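Local coordinates for protein glycoside hydrolase family 31 (Trueperella pyogenes, PDB 5I0F) that degrades cycloalternan, a cyclic glucose oligosaccharide, as a family 31 glycoside hydrolase that works through a covalent glycosyl-enzyme intermediate, at residues G337-F341 / Q451-L455; W387-L391 / Y496-Y500. The contacts are given in a common frame with arbitrary orientation. Numbering follows the deposited sequence.

Contact 1: G337-F341 / Q451-L455; sequences GFTIF and QRRYL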
# COMPACT_ATOMS: atom_id res chain seq x y z
N GLY A 337 11.72 -3.89 -20.02
CA GLY A 337 11.59 -2.44 -19.89
C GLY A 337 10.19 -1.90 -19.60
O GLY A 337 10.04 -0.71 -19.33
N PHE A 338 9.17 -2.76 -19.68
CA PHE A 338 7.76 -2.38 -19.44
C PHE A 338 7.31 -1.15 -20.22
O PHE A 338 6.53 -0.33 -19.75
CB PHE A 338 7.49 -2.31 -17.94
CG PHE A 338 7.85 -3.58 -17.25
CD1 PHE A 338 6.96 -4.65 -17.26
CD2 PHE A 338 9.14 -3.77 -16.72
CE1 PHE A 338 7.31 -5.88 -16.73
CE2 PHE A 338 9.49 -5.01 -16.16
CZ PHE A 338 8.58 -6.06 -16.17
N THR A 339 7.80 -1.08 -21.46
CA THR A 339 7.53 0.02 -22.36
C THR A 339 7.03 -0.44 -23.75
O THR A 339 6.33 0.30 -24.44
CB THR A 339 8.84 0.85 -22.50
OG1 THR A 339 9.22 1.30 -21.18
CG2 THR A 339 8.63 2.01 -23.31
N ILE A 340 7.38 -1.66 -24.14
CA ILE A 340 7.18 -2.22 -25.48
C ILE A 340 6.45 -3.55 -25.35
O ILE A 340 6.84 -4.37 -24.54
CB ILE A 340 8.54 -2.45 -26.15
CG1 ILE A 340 9.30 -1.10 -26.23
CG2 ILE A 340 8.38 -3.13 -27.51
CD1 ILE A 340 10.71 -1.19 -26.70
N PHE A 341 5.42 -3.76 -26.18
CA PHE A 341 4.67 -5.02 -26.21
C PHE A 341 5.57 -6.23 -26.57
O PHE A 341 6.48 -6.12 -27.41
CB PHE A 341 3.50 -4.95 -27.20
CG PHE A 341 2.22 -4.38 -26.62
CD1 PHE A 341 1.99 -3.01 -26.59
CD2 PHE A 341 1.24 -5.23 -26.11
CE1 PHE A 341 0.82 -2.49 -26.08
CE2 PHE A 341 0.06 -4.71 -25.58
CZ PHE A 341 -0.15 -3.34 -25.57
N GLN A 451 8.63 8.06 -21.98
CA GLN A 451 8.89 6.71 -22.50
C GLN A 451 7.59 5.92 -22.81
O GLN A 451 7.59 5.04 -23.68
CB GLN A 451 9.76 5.93 -21.51
CG GLN A 451 11.13 6.52 -21.16
CD GLN A 451 12.23 6.16 -22.16
OE1 GLN A 451 12.37 4.98 -22.53
NE2 GLN A 451 13.03 7.15 -22.58
N ARG A 452 6.51 6.21 -22.08
CA ARG A 452 5.20 5.54 -22.23
C ARG A 452 4.16 6.32 -23.00
O ARG A 452 3.03 5.81 -23.16
CB ARG A 452 4.58 5.27 -20.84
CG ARG A 452 5.25 4.17 -20.07
CD ARG A 452 6.35 4.67 -19.15
NE ARG A 452 6.96 3.48 -18.61
CZ ARG A 452 8.23 3.32 -18.26
NH1 ARG A 452 9.12 4.32 -18.34
NH2 ARG A 452 8.61 2.14 -17.82
N ARG A 453 4.48 7.54 -23.44
CA ARG A 453 3.47 8.43 -24.00
C ARG A 453 2.80 7.82 -25.23
O ARG A 453 1.58 7.94 -25.39
CB ARG A 453 4.09 9.80 -24.35
CG ARG A 453 3.11 10.79 -25.02
CD ARG A 453 3.75 12.16 -25.21
NE ARG A 453 3.93 12.81 -23.92
CZ ARG A 453 2.97 13.40 -23.21
NH1 ARG A 453 1.71 13.45 -23.65
NH2 ARG A 453 3.27 13.92 -22.03
N TYR A 454 3.58 7.15 -26.07
CA TYR A 454 3.01 6.51 -27.30
C TYR A 454 1.91 5.48 -27.00
O TYR A 454 1.01 5.29 -27.83
CB TYR A 454 4.09 5.90 -28.18
CG TYR A 454 4.46 4.48 -27.80
CD1 TYR A 454 5.41 4.21 -26.82
CD2 TYR A 454 3.84 3.40 -28.43
CE1 TYR A 454 5.73 2.92 -26.49
CE2 TYR A 454 4.15 2.10 -28.09
CZ TYR A 454 5.09 1.87 -27.11
OH TYR A 454 5.40 0.57 -26.80
N LEU A 455 1.98 4.83 -25.84
CA LEU A 455 0.93 3.87 -25.43
C LEU A 455 -0.43 4.55 -25.35
O LEU A 455 -1.44 3.97 -25.74
CB LEU A 455 1.24 3.25 -24.06
CG LEU A 455 2.52 2.42 -24.01
CD1 LEU A 455 2.83 2.10 -22.56
CD2 LEU A 455 2.39 1.16 -24.88
O HOH W 1 11.22 1.34 -17.93
O HOH W 2 4.94 -1.80 -28.52
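Segment 337-341 has no regular secondary structure and passes the turn that leads into helix 453-457, the nearest CA atoms, those of T339 and R452, being 6.0 Å apart. T339 sits at the middle of the contact: its OG1 donates to G337 O (2.9 Å), its CG2 lies 3.2 Å from Q451 O, and its carbonyl O accepts a short hydrogen bond from Y454 OH (2.6 Å). Water 2 donates a hydrogen bond to Y454 OH (3.0 Å) and accepts one from F341 N (3.1 Å). R452 reaches back along the loop, with T339 OG1 over one face of its guanidinium and water 1 joining R452 NH2 to G337 O; R452 NE is hydrogen-bonded to Q388 OE1. Farther along the loop, F341 CE1 meets L455 CD2 at 4.2 Å. This is loop-to-helix packing in the TIM-barrel domain: the long loop after strand 326-329 is held against the barrel's outer helical layer while F338 touches a bound glucose in the glycan pocket.

Contact 2: W387-L391 / Y496-Y500; sequences WQIPL and YARAY. With BGC (beta-D-glucopyranose), chain C.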
# COMPACT_ATOMS: atom_id res chain seq x y z
N TRP A 387 -0.27 -2.50 -16.99
CA TRP A 387 0.51 -2.56 -15.76
C TRP A 387 1.86 -1.87 -15.89
O TRP A 387 2.49 -1.90 -16.96
CB TRP A 387 0.74 -4.02 -15.42
CG TRP A 387 1.42 -4.38 -14.12
CD1 TRP A 387 0.80 -4.69 -12.95
CD2 TRP A 387 2.82 -4.56 -13.89
NE1 TRP A 387 1.73 -5.05 -12.01
CE2 TRP A 387 2.97 -4.96 -12.55
CE3 TRP A 387 3.95 -4.41 -14.68
CZ2 TRP A 387 4.23 -5.21 -11.97
CZ3 TRP A 387 5.19 -4.66 -14.13
CH2 TRP A 387 5.32 -5.06 -12.77
N GLN A 388 2.28 -1.24 -14.81
CA GLN A 388 3.55 -0.54 -14.66
C GLN A 388 4.14 -0.80 -13.29
O GLN A 388 3.42 -1.18 -12.35
CB GLN A 388 3.34 0.96 -14.84
CG GLN A 388 2.98 1.36 -16.26
CD GLN A 388 4.15 1.29 -17.20
OE1 GLN A 388 4.87 2.26 -17.36
NE2 GLN A 388 4.34 0.15 -17.85
N ILE A 389 5.46 -0.54 -13.18
CA ILE A 389 6.21 -0.62 -11.94
C ILE A 389 7.22 0.57 -11.96
O ILE A 389 7.78 0.87 -13.03
CB ILE A 389 6.94 -1.98 -11.84
CG1 ILE A 389 7.67 -2.17 -10.51
CG2 ILE A 389 7.97 -2.13 -12.95
CD1 ILE A 389 6.76 -2.50 -9.38
N PRO A 390 7.45 1.25 -10.81
CA PRO A 390 8.39 2.40 -10.83
C PRO A 390 9.81 1.93 -10.52
O PRO A 390 10.42 2.35 -9.53
CB PRO A 390 7.83 3.30 -9.74
CG PRO A 390 7.28 2.35 -8.72
CD PRO A 390 6.89 1.08 -9.45
N LEU A 391 10.29 1.02 -11.36
CA LEU A 391 11.61 0.40 -11.27
C LEU A 391 12.13 0.12 -12.68
O LEU A 391 11.36 -0.10 -13.61
CB LEU A 391 11.58 -0.90 -10.48
CG LEU A 391 11.29 -0.78 -8.96
CD1 LEU A 391 11.06 -2.15 -8.34
CD2 LEU A 391 12.41 -0.05 -8.24
N TYR A 496 4.45 8.99 -7.82
CA TYR A 496 4.31 7.95 -8.85
C TYR A 496 2.92 7.98 -9.51
O TYR A 496 2.80 8.05 -10.75
CB TYR A 496 4.59 6.61 -8.19
CG TYR A 496 4.38 5.34 -8.97
CD1 TYR A 496 4.67 5.23 -10.33
CD2 TYR A 496 3.88 4.21 -8.32
CE1 TYR A 496 4.49 4.01 -11.01
CE2 TYR A 496 3.70 3.01 -8.97
CZ TYR A 496 4.00 2.91 -10.33
OH TYR A 496 3.82 1.69 -10.97
N ALA A 497 1.89 7.92 -8.70
CA ALA A 497 0.50 7.99 -9.20
C ALA A 497 0.28 9.32 -9.92
O ALA A 497 -0.25 9.34 -11.03
CB ALA A 497 -0.51 7.81 -8.08
N ARG A 498 0.73 10.41 -9.32
CA ARG A 498 0.68 11.72 -9.97
C ARG A 498 1.33 11.75 -11.35
O ARG A 498 0.78 12.31 -12.29
CB ARG A 498 1.35 12.77 -9.09
CG ARG A 498 1.37 14.16 -9.70
CD ARG A 498 2.02 15.18 -8.79
NE ARG A 498 1.96 16.52 -9.40
CZ ARG A 498 2.52 17.61 -8.91
NH1 ARG A 498 3.20 17.57 -7.78
NH2 ARG A 498 2.39 18.76 -9.56
N ALA A 499 2.52 11.16 -11.48
CA ALA A 499 3.26 11.16 -12.77
C ALA A 499 2.41 10.59 -13.89
O ALA A 499 2.32 11.18 -14.96
CB ALA A 499 4.54 10.35 -12.64
N TYR A 500 1.76 9.45 -13.63
CA TYR A 500 0.97 8.79 -14.67
C TYR A 500 -0.39 9.48 -14.90
O TYR A 500 -0.87 9.57 -16.04
CB TYR A 500 0.81 7.31 -14.38
CG TYR A 500 2.04 6.49 -14.68
CD1 TYR A 500 3.09 6.35 -13.75
CD2 TYR A 500 2.17 5.83 -15.89
CE1 TYR A 500 4.21 5.58 -14.03
CE2 TYR A 500 3.28 5.04 -16.18
CZ TYR A 500 4.29 4.92 -15.25
OH TYR A 500 5.36 4.09 -15.55
C2 BGC C . 0.28 -6.67 -7.73
C3 BGC C . -0.47 -7.87 -8.34
C4 BGC C . 0.10 -8.16 -9.73
C5 BGC C . 1.62 -8.38 -9.66
C6 BGC C . 2.17 -8.47 -11.08
C1 BGC C . 1.63 -6.23 -8.36
O2 BGC C . 0.04 -6.34 -6.35
O3 BGC C . -1.87 -7.59 -8.41
O4 BGC C . -0.54 -9.32 -10.29
O5 BGC C . 2.33 -7.35 -8.93
O6 BGC C . 3.54 -8.89 -11.06
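A proline lies flat on a tyrosine here: P390 CG sits 3.7 Å from the centroid of the Y496 ring and only 13° off its normal, a CH-pi contact over the face. The setting is the (beta/alpha)8 barrel of the family 31 catalytic domain, where strand 383-388 runs out into a loop and helix 485-506 packs outside. P390 is the centre of an inverse gamma turn, closed by a weak L391 N to I389 O bond, and the bend sets its ring against Y496. Y496 OH, 3.5 Å from P390 CD, bonds the D467 carbonyl; Q388 O is close too, but at a poor angle. The CA-to-CB bond of W387 points away from the helix, and its indole NE1, hydrogen-bonded to D467, lies 3.6 Å from C6 of BGC; that of Q388 points toward the helix. One turn after Y496, Y500 meets Q388, whose NE2 also donates to W387 O (2.9 Å); Y500 OH donates a hydrogen bond to Q388 OE1 at 2.6 Å.

Contacts 1 and 2 lie with centres 12 Å apart and meet directly through Q388. Its OE1 is 2.7 Å from R452 NE and its NE2 is 2.9 Å from F338 O, both probable hydrogen bonds, so one barrel-strand amide ties together both segments of contact 1. R452 NE also packs 3.5 Å from Y500 OH. On the sugar side, F338 CE1 lies 3.6 Å from W387 CZ3, the ring planes at about 60°; both residues belong to the glycan pocket and touch bound glucose. BGC lies close to W387 and is hydrogen-bonded to E330, D532, R516 and H591. Along the chain the segments of the two contacts alternate, all within the catalytic barrel domain.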